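Phenolic acid decarboxylase (Sedimentibacter hydroxybenzoicus, PDB 7AE5) catalyses the reversible, non-oxidative decarboxylation of 4-hydroxybenzoate and 3,4-dihydroxybenzoate, using prenylated FMN and manganese as cofactors. Local coordinates at residues Gly277-Ser282 with Met423-Ser428; Ala345-Thr348 with Val353-Ser356; Val107-Ala112 with Glu116-Lys121; Leu78-Asn83 with Asn94-Lys99. One frame throughout, in Å; residues are numbered along the deposited sequence.

From the N terminus, contact 4 comes first: it closes the short connection from helix 71-77 through helix 86-96, bringing the end of the second helix back to the end of the first. Contact 3 follows in series and closes the short loop that leads into strand 117-119, about 32 Å from contact 4 between centres. Contact 1 spans 140 residues between its segments and joins the Rift-related domain to the C-terminal domain. Contact 2, at the turn end of hairpin 340-347/352-357, is nested inside that long loop. Contacts 1 and 2 touch, with Phe279 CE1 3.8 Å from Thr348 C, and both meet the second subunit; no two contacts cross.

Contact 1 (Gly277-Ser282 with Met423-Ser428); sequences GEFPGS and MPLDPS
Phe279 and Leu425 both hold CG between their own backbone N and carbonyl carbon, with chi1 of 67° and 45°, and these torsions bring the far end of the ring to the leucine methyls. Phe279 CZ lies 4.1 Å from Leu425 CD1 and equally 4.1 Å from Leu425 CD2, so the fork of the leucine meets the ring at its outermost carbon. The approach is oblique and purely apolar. On the same ring, Pro280 CD sits 3.3 Å above the plane, displaced toward the rim, and thus one face is partly covered by the next residue. Pro280 extends the contact along the backbone: its CG is 3.9 Å from Leu425 O and 4.5 Å from Leu425 CB.

No hydrogen bond crosses between the segments, and each is shaped by its own bonds. Gly281 N donates to Glu278 O at 2.8 Å, tightening the turn between the two short strands. Leu425 occupies a type I turn from Met423 to Asp426, whose OD1 then accepts from Ser428 N in an Asx turn.

Glu278, the predicted proton donor, directly precedes Phe279, which is consistent with this packing lying close to the active site. The 277-278/282-283 hairpin of the Rift-related domain meets the loop between strands 414-421 and 434-441 of the C-terminal domain, while Trp402 of the second subunit donates a hydrogen bond to Pro280 O.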
loop_
_atom_site.group_PDB
_atom_site.type_symbol
_atom_site.label_atom_id
_atom_site.label_comp_id
_atom_site.label_asym_id
_atom_site.label_seq_id
_atom_site.Cartn_x
_atom_site.Cartn_y
_atom_site.Cartn_z
ATOM N N GLY C 277 8.964 -28.810 -24.173
ATOM C CA GLY C 277 9.378 -27.564 -23.573
ATOM C C GLY C 277 8.726 -26.362 -24.225
ATOM O O GLY C 277 8.297 -26.392 -25.379
ATOM N N GLU C 278 8.633 -25.288 -23.448
ATOM C CA GLU C 278 8.166 -23.999 -23.931
ATOM C C GLU C 278 9.115 -22.923 -23.425
ATOM O O GLU C 278 9.868 -23.134 -22.470
ATOM C CB GLU C 278 6.723 -23.710 -23.484
ATOM C CG GLU C 278 5.803 -24.927 -23.556
ATOM C CD GLU C 278 4.335 -24.559 -23.670
ATOM O OE1 GLU C 278 3.906 -24.174 -24.778
ATOM O OE2 GLU C 278 3.611 -24.662 -22.655
ATOM N N PHE C 279 9.070 -21.755 -24.072
ATOM C CA PHE C 279 10.058 -20.712 -23.807
ATOM C C PHE C 279 10.071 -20.196 -22.363
ATOM O O PHE C 279 11.100 -19.659 -21.938
ATOM C CB PHE C 279 9.885 -19.543 -24.791
ATOM C CG PHE C 279 8.612 -18.761 -24.617
ATOM C CD1 PHE C 279 8.562 -17.675 -23.758
ATOM C CD2 PHE C 279 7.476 -19.092 -25.339
ATOM C CE1 PHE C 279 7.395 -16.952 -23.600
ATOM C CE2 PHE C 279 6.306 -18.368 -25.189
ATOM C CZ PHE C 279 6.265 -17.298 -24.317
ATOM N N PRO C 280 8.985 -20.326 -21.557
ATOM C CA PRO C 280 9.125 -19.986 -20.132
ATOM C C PRO C 280 9.958 -20.987 -19.344
ATOM O O PRO C 280 10.079 -20.866 -18.122
ATOM C CB PRO C 280 7.676 -19.952 -19.631
ATOM C CG PRO C 280 6.881 -19.663 -20.833
ATOM C CD PRO C 280 7.558 -20.432 -21.919
ATOM N N GLY C 281 10.528 -21.981 -20.023
ATOM C CA GLY C 281 11.442 -22.897 -19.372
ATOM C C GLY C 281 10.799 -24.071 -18.676
ATOM O O GLY C 281 11.420 -24.666 -17.790
ATOM N N SER C 282 9.577 -24.435 -19.051
ATOM C CA SER C 282 8.875 -25.543 -18.424
ATOM C C SER C 282 8.198 -26.381 -19.500
ATOM O O SER C 282 8.098 -25.981 -20.663
ATOM C CB SER C 282 7.852 -25.045 -17.398
ATOM O OG SER C 282 6.811 -24.326 -18.037
ATOM N N MET C 423 -1.031 -12.949 -19.117
ATOM C CA MET C 423 -0.969 -14.119 -19.971
ATOM C C MET C 423 -0.857 -15.368 -19.108
ATOM O O MET C 423 -0.100 -15.382 -18.129
ATOM C CB MET C 423 0.220 -14.044 -20.942
ATOM C CG MET C 423 -0.011 -13.127 -22.137
ATOM S SD MET C 423 -1.400 -13.654 -23.160
ATOM C CE MET C 423 -0.619 -14.887 -24.198
ATOM N N PRO C 424 -1.603 -16.425 -19.438
ATOM C CA PRO C 424 -1.554 -17.640 -18.607
ATOM C C PRO C 424 -0.190 -18.304 -18.587
ATOM O O PRO C 424 0.147 -18.973 -17.602
ATOM C CB PRO C 424 -2.614 -18.550 -19.247
ATOM C CG PRO C 424 -3.450 -17.647 -20.103
ATOM C CD PRO C 424 -2.542 -16.557 -20.562
ATOM N N LEU C 425 0.611 -18.133 -19.643
ATOM C CA LEU C 425 1.936 -18.742 -19.698
ATOM C C LEU C 425 2.884 -18.194 -18.638
ATOM O O LEU C 425 3.954 -18.777 -18.432
ATOM C CB LEU C 425 2.539 -18.559 -21.092
ATOM C CG LEU C 425 2.431 -17.176 -21.736
ATOM C CD1 LEU C 425 3.627 -16.302 -21.384
ATOM C CD2 LEU C 425 2.281 -17.315 -23.246
ATOM N N ASP C 426 2.527 -17.092 -17.982
ATOM C CA ASP C 426 3.215 -16.623 -16.787
ATOM C C ASP C 426 2.694 -17.446 -15.614
ATOM O O ASP C 426 1.591 -17.188 -15.117
ATOM C CB ASP C 426 2.972 -15.123 -16.587
ATOM C CG ASP C 426 3.659 -14.560 -15.349
ATOM O OD1 ASP C 426 4.246 -15.330 -14.559
ATOM O OD2 ASP C 426 3.604 -13.325 -15.163
ATOM N N PRO C 427 3.453 -18.444 -15.145
ATOM C CA PRO C 427 2.912 -19.370 -14.137
ATOM C C PRO C 427 2.682 -18.737 -12.778
ATOM O O PRO C 427 1.999 -19.342 -11.943
ATOM C CB PRO C 427 3.985 -20.461 -14.063
ATOM C CG PRO C 427 5.248 -19.732 -14.374
ATOM C CD PRO C 427 4.878 -18.702 -15.417
ATOM N N SER C 428 3.221 -17.548 -12.530
ATOM C CA SER C 428 3.046 -16.869 -11.256
ATOM C C SER C 428 1.788 -16.010 -11.203
ATOM O O SER C 428 1.505 -15.423 -10.153
ATOM C CB SER C 428 4.279 -16.012 -10.952
ATOM O OG SER C 428 4.228 -14.779 -11.647
#

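Contact 2 (Ala345-Thr348 with Val353-Ser356)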
loop_
_atom_site.group_PDB
_atom_site.type_symbol
_atom_site.label_atom_id
_atom_site.label_comp_id
_atom_site.label_asym_id
_atom_site.label_seq_id
_atom_site.Cartn_x
_atom_site.Cartn_y
_atom_site.Cartn_z
ATOM N N ALA C 345 12.798 -5.737 -25.104
ATOM C CA ALA C 345 11.696 -6.612 -24.718
ATOM C C ALA C 345 12.054 -8.080 -24.936
ATOM O O ALA C 345 11.237 -8.871 -25.412
ATOM C CB ALA C 345 10.427 -6.251 -25.486
ATOM N N MET C 346 13.277 -8.458 -24.573
ATOM C CA MET C 346 13.846 -9.753 -24.932
ATOM C C MET C 346 13.577 -10.859 -23.920
ATOM O O MET C 346 14.056 -11.980 -24.118
ATOM C CB MET C 346 15.363 -9.623 -25.111
ATOM C CG MET C 346 15.815 -8.598 -26.133
ATOM S SD MET C 346 17.608 -8.630 -26.343
ATOM C CE MET C 346 18.141 -9.175 -24.718
ATOM N N TYR C 347 12.837 -10.592 -22.852
ATOM C CA TYR C 347 12.816 -11.478 -21.693
ATOM C C TYR C 347 11.456 -12.153 -21.570
ATOM O O TYR C 347 10.465 -11.512 -21.204
ATOM C CB TYR C 347 13.186 -10.691 -20.441
ATOM C CG TYR C 347 14.505 -9.977 -20.625
ATOM C CD1 TYR C 347 15.666 -10.692 -20.890
ATOM C CD2 TYR C 347 14.589 -8.594 -20.568
ATOM C CE1 TYR C 347 16.874 -10.050 -21.077
ATOM C CE2 TYR C 347 15.794 -7.943 -20.752
ATOM C CZ TYR C 347 16.932 -8.676 -21.006
ATOM O OH TYR C 347 18.132 -8.032 -21.193
ATOM N N THR C 348 11.428 -13.451 -21.872
ATOM C CA THR C 348 10.223 -14.277 -21.822
ATOM C C THR C 348 9.108 -13.663 -22.670
ATOM O O THR C 348 8.022 -13.336 -22.186
ATOM C CB THR C 348 9.770 -14.496 -20.377
ATOM O OG1 THR C 348 10.921 -14.638 -19.536
ATOM C CG2 THR C 348 8.924 -15.759 -20.277
ATOM N N VAL C 353 10.478 -5.854 -19.789
ATOM C CA VAL C 353 10.736 -4.816 -20.784
ATOM C C VAL C 353 11.563 -3.711 -20.144
ATOM O O VAL C 353 11.262 -3.268 -19.031
ATOM C CB VAL C 353 9.429 -4.234 -21.364
ATOM C CG1 VAL C 353 9.733 -3.177 -22.415
ATOM C CG2 VAL C 353 8.568 -5.337 -21.958
ATOM N N ILE C 354 12.601 -3.265 -20.846
ATOM C CA ILE C 354 13.408 -2.122 -20.437
ATOM C C ILE C 354 13.381 -1.104 -21.567
ATOM O O ILE C 354 13.791 -1.409 -22.694
ATOM C CB ILE C 354 14.852 -2.525 -20.097
ATOM C CG1 ILE C 354 14.861 -3.785 -19.232
ATOM C CG2 ILE C 354 15.573 -1.383 -19.394
ATOM C CD1 ILE C 354 16.239 -4.302 -18.938
ATOM N N ILE C 355 12.895 0.099 -21.269
ATOM C CA ILE C 355 12.795 1.181 -22.242
ATOM C C ILE C 355 13.776 2.275 -21.854
ATOM O O ILE C 355 13.769 2.747 -20.711
ATOM C CB ILE C 355 11.368 1.751 -22.319
ATOM C CG1 ILE C 355 10.350 0.643 -22.578
ATOM C CG2 ILE C 355 11.279 2.827 -23.393
ATOM C CD1 ILE C 355 8.952 0.995 -22.113
ATOM N N SER C 356 14.613 2.681 -22.801
ATOM C CA SER C 356 15.421 3.884 -22.654
ATOM C C SER C 356 14.734 5.029 -23.380
ATOM O O SER C 356 14.254 4.867 -24.505
ATOM C CB SER C 356 16.837 3.685 -23.200
ATOM O OG SER C 356 16.842 3.583 -24.612
#
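Ala345 with Val353 and Tyr347 with Ile354 make up the apolar packing, and both pairs are buried. Ala345 CB lies 4.1 Å from Val353 CG2, the methyl that the valine holds anti to its carbonyl carbon, beside its backbone N. In the second pair Ile354 CD1 reaches Tyr347 CE2, also at 4.1 Å, coming to the ring obliquely. Ile354 CG1 is anti to the carbonyl carbon (chi1 -45°), and the extended chi2 of 176° carries CD1 out to the ring. Met346 CB covers one face of that ring, 4.3 Å above its centre, and Leu397 of helix 397-407 touches both Tyr347 and Ile354.

Polar bonding lies outside the pair of segments, with no hydrogen bond joining one to the other. Tyr347 OH is bonded to Asn344 ND2, a side chain of its own strand, and Ile354 also pairs with Asn344 through the backbone. Val353 and Ile355 make backbone bonds to strand 384-388 on the other side.

Beyond the strand end, Thr348 OG1 is hydrogen-bonded to Thr405 OG1 of the second subunit. Geometry and topology together identify the turn end of an antiparallel beta hairpin, 340-347 with 352-357, whose strand 340-347 is an outer strand, within this chain, of the mixed sheet in the UbiD C-terminal domain.

Contact 3 (Val107-Ala112 with Glu116-Lys121); sequences VKREAA and ENVIDK
The guanidinium of Arg109 meets Val118 at its edge: Val118 CG2 lies near the plane of the group, 3.5 Å from Arg109 NH2. The methyl therefore abuts a terminal nitrogen, and the two side chains approach obliquely instead of stacking. Arg109 sets off with CG anti to the backbone N (chi1 -159°), then bends at chi3, 148°, which turns the planar end toward the strand. Val118 presents the methyl beside its own backbone N. This touch is van der Waals in character, because a carbon faces the nitrogen; the charge of Arg109 is answered elsewhere, by a salt bridge from NE to Asp246. NE and NH2 thus meet different partners, a carboxylate for one and a methyl for the other.

The backbone brings the two segments together at a second point, where Ala112 O and Glu116 N stand 4.1 Å apart, with no hydrogen bond assigned between them. Arg109 to Ala112 is a type I beta turn, closed by a weak bond of 3.3 Å from Ala112 N to Arg109 O. It belongs to the connection between strands 105-106 and 117-119, the latter pairing antiparallel with strand 287-299 in the large sheet of the Rift-related domain. Asn117 and Ile119 bond through their backbones to that neighbour, at His299 and Ile297. Glu116 OE2 accepts from Thr301 N just past the same strand, while Ala112 packs on Val243 of strand 241-244.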
loop_
_atom_site.group_PDB
_atom_site.type_symbol
_atom_site.label_atom_id
_atom_site.label_comp_id
_atom_site.label_asym_id
_atom_site.label_seq_id
_atom_site.Cartn_x
_atom_site.Cartn_y
_atom_site.Cartn_z
ATOM N N VAL C 107 12.350 -19.375 -58.536
ATOM C CA VAL C 107 13.399 -20.103 -59.238
ATOM C C VAL C 107 12.820 -21.386 -59.823
ATOM O O VAL C 107 11.915 -22.000 -59.247
ATOM C CB VAL C 107 14.580 -20.392 -58.281
ATOM C CG1 VAL C 107 15.501 -21.472 -58.826
ATOM C CG2 VAL C 107 15.363 -19.122 -58.006
ATOM N N LYS C 108 13.333 -21.772 -60.993
ATOM C CA LYS C 108 12.965 -23.042 -61.608
ATOM C C LYS C 108 13.220 -24.200 -60.646
ATOM O O LYS C 108 14.099 -24.140 -59.783
ATOM C CB LYS C 108 13.756 -23.258 -62.901
ATOM C CG LYS C 108 13.225 -22.492 -64.101
ATOM C CD LYS C 108 14.313 -22.254 -65.142
ATOM C CE LYS C 108 15.215 -23.470 -65.310
ATOM N NZ LYS C 108 14.721 -24.400 -66.365
ATOM N N ARG C 109 12.437 -25.270 -60.810
ATOM C CA ARG C 109 12.502 -26.390 -59.874
ATOM C C ARG C 109 13.877 -27.048 -59.876
ATOM O O ARG C 109 14.377 -27.458 -58.823
ATOM C CB ARG C 109 11.420 -27.416 -60.212
ATOM C CG ARG C 109 11.059 -28.349 -59.065
ATOM C CD ARG C 109 10.493 -29.660 -59.589
ATOM N NE ARG C 109 10.807 -30.789 -58.723
ATOM C CZ ARG C 109 11.949 -31.462 -58.751
ATOM N NH1 ARG C 109 12.921 -31.138 -59.589
ATOM N NH2 ARG C 109 12.122 -32.484 -57.919
ATOM N N GLU C 110 14.502 -27.156 -61.049
ATOM C CA GLU C 110 15.784 -27.850 -61.141
ATOM C C GLU C 110 16.883 -27.099 -60.396
ATOM O O GLU C 110 17.739 -27.720 -59.756
ATOM C CB GLU C 110 16.163 -28.052 -62.608
ATOM N N ALA C 111 16.872 -25.768 -60.456
ATOM C CA ALA C 111 17.915 -24.952 -59.845
ATOM C C ALA C 111 17.710 -24.727 -58.350
ATOM O O ALA C 111 18.455 -23.944 -57.752
ATOM C CB ALA C 111 18.013 -23.601 -60.558
ATOM N N ALA C 112 16.725 -25.385 -57.737
ATOM C CA ALA C 112 16.500 -25.268 -56.304
ATOM C C ALA C 112 17.180 -26.425 -55.593
ATOM O O ALA C 112 16.796 -27.584 -55.816
ATOM C CB ALA C 112 15.008 -25.260 -55.993
ATOM N N GLU C 116 16.807 -31.550 -54.937
ATOM C CA GLU C 116 17.824 -32.445 -55.484
ATOM C C GLU C 116 17.406 -33.908 -55.366
ATOM O O GLU C 116 17.426 -34.647 -56.357
ATOM C CB GLU C 116 19.164 -32.211 -54.784
ATOM C CG GLU C 116 19.872 -30.931 -55.205
ATOM C CD GLU C 116 21.208 -30.742 -54.510
ATOM O OE1 GLU C 116 22.017 -29.915 -54.985
ATOM O OE2 GLU C 116 21.447 -31.414 -53.484
ATOM N N ASN C 117 17.033 -34.343 -54.166
ATOM C CA ASN C 117 16.604 -35.713 -53.925
ATOM C C ASN C 117 15.132 -35.731 -53.538
ATOM O O ASN C 117 14.667 -34.864 -52.792
ATOM C CB ASN C 117 17.444 -36.370 -52.828
ATOM C CG ASN C 117 18.927 -36.340 -53.134
ATOM O OD1 ASN C 117 19.487 -35.290 -53.452
ATOM N ND2 ASN C 117 19.573 -37.496 -53.043
ATOM N N VAL C 118 14.404 -36.723 -54.047
ATOM C CA VAL C 118 12.958 -36.809 -53.880
ATOM C C VAL C 118 12.603 -38.177 -53.314
ATOM O O VAL C 118 13.049 -39.206 -53.836
ATOM C CB VAL C 118 12.216 -36.570 -55.208
ATOM C CG1 VAL C 118 10.716 -36.664 -54.998
ATOM C CG2 VAL C 118 12.594 -35.216 -55.795
ATOM N N ILE C 119 11.797 -38.187 -52.255
ATOM C CA ILE C 119 11.245 -39.406 -51.674
ATOM C C ILE C 119 9.731 -39.313 -51.798
ATOM O O ILE C 119 9.102 -38.456 -51.163
ATOM C CB ILE C 119 11.669 -39.596 -50.211
ATOM C CG1 ILE C 119 13.162 -39.921 -50.122
ATOM C CG2 ILE C 119 10.836 -40.691 -49.553
ATOM C CD1 ILE C 119 13.551 -40.707 -48.882
ATOM N N ASP C 120 9.141 -40.184 -52.618
ATOM C CA ASP C 120 7.700 -40.195 -52.814
ATOM C C ASP C 120 7.024 -41.476 -52.344
ATOM O O ASP C 120 5.790 -41.532 -52.335
ATOM C CB ASP C 120 7.354 -39.961 -54.295
ATOM C CG ASP C 120 7.641 -41.171 -55.163
ATOM O OD1 ASP C 120 8.633 -41.882 -54.890
ATOM O OD2 ASP C 120 6.873 -41.411 -56.119
ATOM N N LYS C 121 7.786 -42.496 -51.952
ATOM C CA LYS C 121 7.220 -43.748 -51.473
ATOM C C LYS C 121 8.019 -44.243 -50.276
ATOM O O LYS C 121 9.207 -43.941 -50.138
ATOM C CB LYS C 121 7.200 -44.821 -52.571
ATOM C CG LYS C 121 8.571 -45.173 -53.130
ATOM C CD LYS C 121 8.521 -45.348 -54.641
ATOM C CE LYS C 121 9.913 -45.531 -55.227
ATOM N NZ LYS C 121 10.456 -44.264 -55.789
#

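Contact 4 (Leu78-Asn83 with Asn94-Lys99)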
loop_
_atom_site.group_PDB
_atom_site.type_symbol
_atom_site.label_atom_id
_atom_site.label_comp_id
_atom_site.label_asym_id
_atom_site.label_seq_id
_atom_site.Cartn_x
_atom_site.Cartn_y
_atom_site.Cartn_z
ATOM N N LEU C 78 22.826 -11.227 -39.422
ATOM C CA LEU C 78 22.500 -10.000 -40.132
ATOM C C LEU C 78 23.661 -9.457 -40.947
ATOM O O LEU C 78 23.577 -8.331 -41.446
ATOM C CB LEU C 78 22.020 -8.935 -39.149
ATOM C CG LEU C 78 20.781 -9.386 -38.389
ATOM C CD1 LEU C 78 20.854 -9.038 -36.905
ATOM C CD2 LEU C 78 19.582 -8.781 -39.063
ATOM N N GLY C 79 24.734 -10.229 -41.098
ATOM C CA GLY C 79 25.864 -9.786 -41.889
ATOM C C GLY C 79 26.729 -8.739 -41.229
ATOM O O GLY C 79 27.389 -7.964 -41.927
ATOM N N LEU C 80 26.750 -8.694 -39.901
ATOM C CA LEU C 80 27.510 -7.706 -39.154
ATOM C C LEU C 80 28.712 -8.357 -38.481
ATOM O O LEU C 80 28.789 -9.581 -38.345
ATOM C CB LEU C 80 26.627 -7.027 -38.100
ATOM C CG LEU C 80 25.375 -6.320 -38.619
ATOM C CD1 LEU C 80 24.422 -6.007 -37.479
ATOM C CD2 LEU C 80 25.752 -5.049 -39.366
ATOM N N ASP C 81 29.658 -7.513 -38.065
ATOM C CA ASP C 81 30.778 -7.975 -37.257
ATOM C C ASP C 81 30.262 -8.712 -36.027
ATOM O O ASP C 81 29.280 -8.301 -35.404
ATOM C CB ASP C 81 31.656 -6.792 -36.845
ATOM C CG ASP C 81 32.898 -7.218 -36.090
ATOM O OD1 ASP C 81 32.823 -7.351 -34.851
ATOM O OD2 ASP C 81 33.950 -7.417 -36.733
ATOM N N LYS C 82 30.933 -9.814 -35.681
ATOM C CA LYS C 82 30.369 -10.745 -34.707
ATOM C C LYS C 82 30.283 -10.144 -33.309
ATOM O O LYS C 82 29.441 -10.570 -32.512
ATOM C CB LYS C 82 31.185 -12.036 -34.680
ATOM C CG LYS C 82 32.532 -11.920 -33.989
ATOM C CD LYS C 82 33.300 -13.228 -34.064
ATOM C CE LYS C 82 34.678 -13.097 -33.435
ATOM N NZ LYS C 82 35.745 -13.605 -34.340
ATOM N N ASN C 83 31.123 -9.164 -32.990
ATOM C CA ASN C 83 31.131 -8.567 -31.661
ATOM C C ASN C 83 30.170 -7.393 -31.531
ATOM O O ASN C 83 30.170 -6.728 -30.490
ATOM C CB ASN C 83 32.546 -8.118 -31.290
ATOM C CG ASN C 83 33.518 -9.278 -31.185
ATOM O OD1 ASN C 83 34.630 -9.222 -31.710
ATOM N ND2 ASN C 83 33.098 -10.342 -30.507
ATOM N N ASN C 94 16.014 -2.497 -36.695
ATOM C CA ASN C 94 14.967 -1.489 -36.823
ATOM C C ASN C 94 15.085 -0.736 -38.143
ATOM O O ASN C 94 14.070 -0.369 -38.747
ATOM C CB ASN C 94 15.026 -0.521 -35.643
ATOM C CG ASN C 94 13.998 0.584 -35.746
ATOM O OD1 ASN C 94 12.795 0.329 -35.746
ATOM N ND2 ASN C 94 14.468 1.822 -35.840
ATOM N N ARG C 95 16.314 -0.498 -38.605
ATOM C CA ARG C 95 16.506 0.213 -39.864
ATOM C C ARG C 95 16.017 -0.613 -41.050
ATOM O O ARG C 95 15.454 -0.065 -42.003
ATOM C CB ARG C 95 17.981 0.582 -40.032
ATOM C CG ARG C 95 18.284 1.410 -41.271
ATOM C CD ARG C 95 19.783 1.509 -41.515
ATOM N NE ARG C 95 20.361 0.223 -41.883
ATOM C CZ ARG C 95 20.296 -0.308 -43.097
ATOM N NH1 ARG C 95 19.689 0.316 -44.093
ATOM N NH2 ARG C 95 20.854 -1.495 -43.316
ATOM N N ARG C 96 16.214 -1.931 -41.005
ATOM C CA ARG C 96 15.814 -2.808 -42.099
ATOM C C ARG C 96 14.350 -3.226 -42.032
ATOM O O ARG C 96 13.846 -3.791 -43.009
ATOM C CB ARG C 96 16.684 -4.070 -42.107
ATOM C CG ARG C 96 18.185 -3.820 -42.101
ATOM C CD ARG C 96 18.958 -5.093 -42.425
ATOM N NE ARG C 96 20.395 -4.928 -42.237
ATOM C CZ ARG C 96 21.254 -5.929 -42.091
ATOM N NH1 ARG C 96 20.854 -7.191 -42.107
ATOM N NH2 ARG C 96 22.544 -5.658 -41.921
ATOM N N TRP C 97 13.663 -2.945 -40.921
ATOM C CA TRP C 97 12.387 -3.598 -40.634
ATOM C C TRP C 97 11.333 -3.310 -41.698
ATOM O O TRP C 97 10.577 -4.210 -42.087
ATOM C CB TRP C 97 11.876 -3.166 -39.258
ATOM C CG TRP C 97 10.876 -4.118 -38.662
ATOM C CD1 TRP C 97 9.519 -3.983 -38.666
ATOM C CD2 TRP C 97 11.153 -5.349 -37.980
ATOM N NE1 TRP C 97 8.933 -5.048 -38.029
ATOM C CE2 TRP C 97 9.913 -5.902 -37.598
ATOM C CE3 TRP C 97 12.326 -6.037 -37.654
ATOM C CZ2 TRP C 97 9.814 -7.108 -36.909
ATOM C CZ3 TRP C 97 12.224 -7.234 -36.970
ATOM C CH2 TRP C 97 10.977 -7.757 -36.605
ATOM N N ASP C 98 11.256 -2.070 -42.176
ATOM C CA ASP C 98 10.141 -1.636 -43.008
ATOM C C ASP C 98 10.501 -1.505 -44.484
ATOM O O ASP C 98 9.702 -0.967 -45.257
ATOM C CB ASP C 98 9.587 -0.308 -42.487
ATOM C CG ASP C 98 8.662 -0.489 -41.296
ATOM O OD1 ASP C 98 8.136 -1.609 -41.116
ATOM O OD2 ASP C 98 8.456 0.487 -40.543
ATOM N N LYS C 99 11.671 -1.990 -44.897
ATOM C CA LYS C 99 12.078 -1.858 -46.292
ATOM C C LYS C 99 11.131 -2.626 -47.205
ATOM O O LYS C 99 10.867 -3.813 -46.994
ATOM C CB LYS C 99 13.510 -2.358 -46.472
ATOM C CG LYS C 99 14.550 -1.531 -45.735
ATOM C CD LYS C 99 15.925 -2.165 -45.834
ATOM C CE LYS C 99 16.418 -2.200 -47.272
ATOM N NZ LYS C 99 17.827 -1.731 -47.389
#
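Leu78 O is gripped by both terminal nitrogens of Arg96, NH2 at 2.9 Å and NH1 at 3.0 Å. The guanidinium comes end-on, and the oxygen lies in its plane, so the paired bonds restrict rotation of the group. They differ at the acceptor: NH2 lies in the carbonyl plane with a C=O...N angle of 158°, whereas NH1 is tilted 23° from that plane. Neither bond is straight, the N-H...O angle being 150° for NH2 and somewhat more bent for NH1, as expected when two donors share one oxygen.

Arg96 reaches this position with CG anti to its carbonyl carbon and a chain extended from CG to NE. Leu78 also packs against the donor, its CB 3.6 Å and its CD2 3.7 Å from Arg96 NH1. On the other nitrogen, Leu80 CD2 stands 4.1 Å from Arg96 NH2, the two side chains running past each other in opposite directions.

The acceptor belongs to a helix end. Helix 71-77 closes in a Schellman motif with Gly79 at positive phi as the C-prime residue, Leu80 N bonding to Ala75 O and Gly79 N to Leu76 O. Arg96, near the end of the next helix, 86-96, thus meets a carbonyl at the C-terminus of its predecessor, where the helix dipole would be expected to suit a positive charge. Further polar contacts hold it: NE forms a salt bridge with Glu92 one turn earlier, and NH1 also donates to Leu234 O. Leu78 meanwhile packs on Gln89 and Leu93 of helix 86-96.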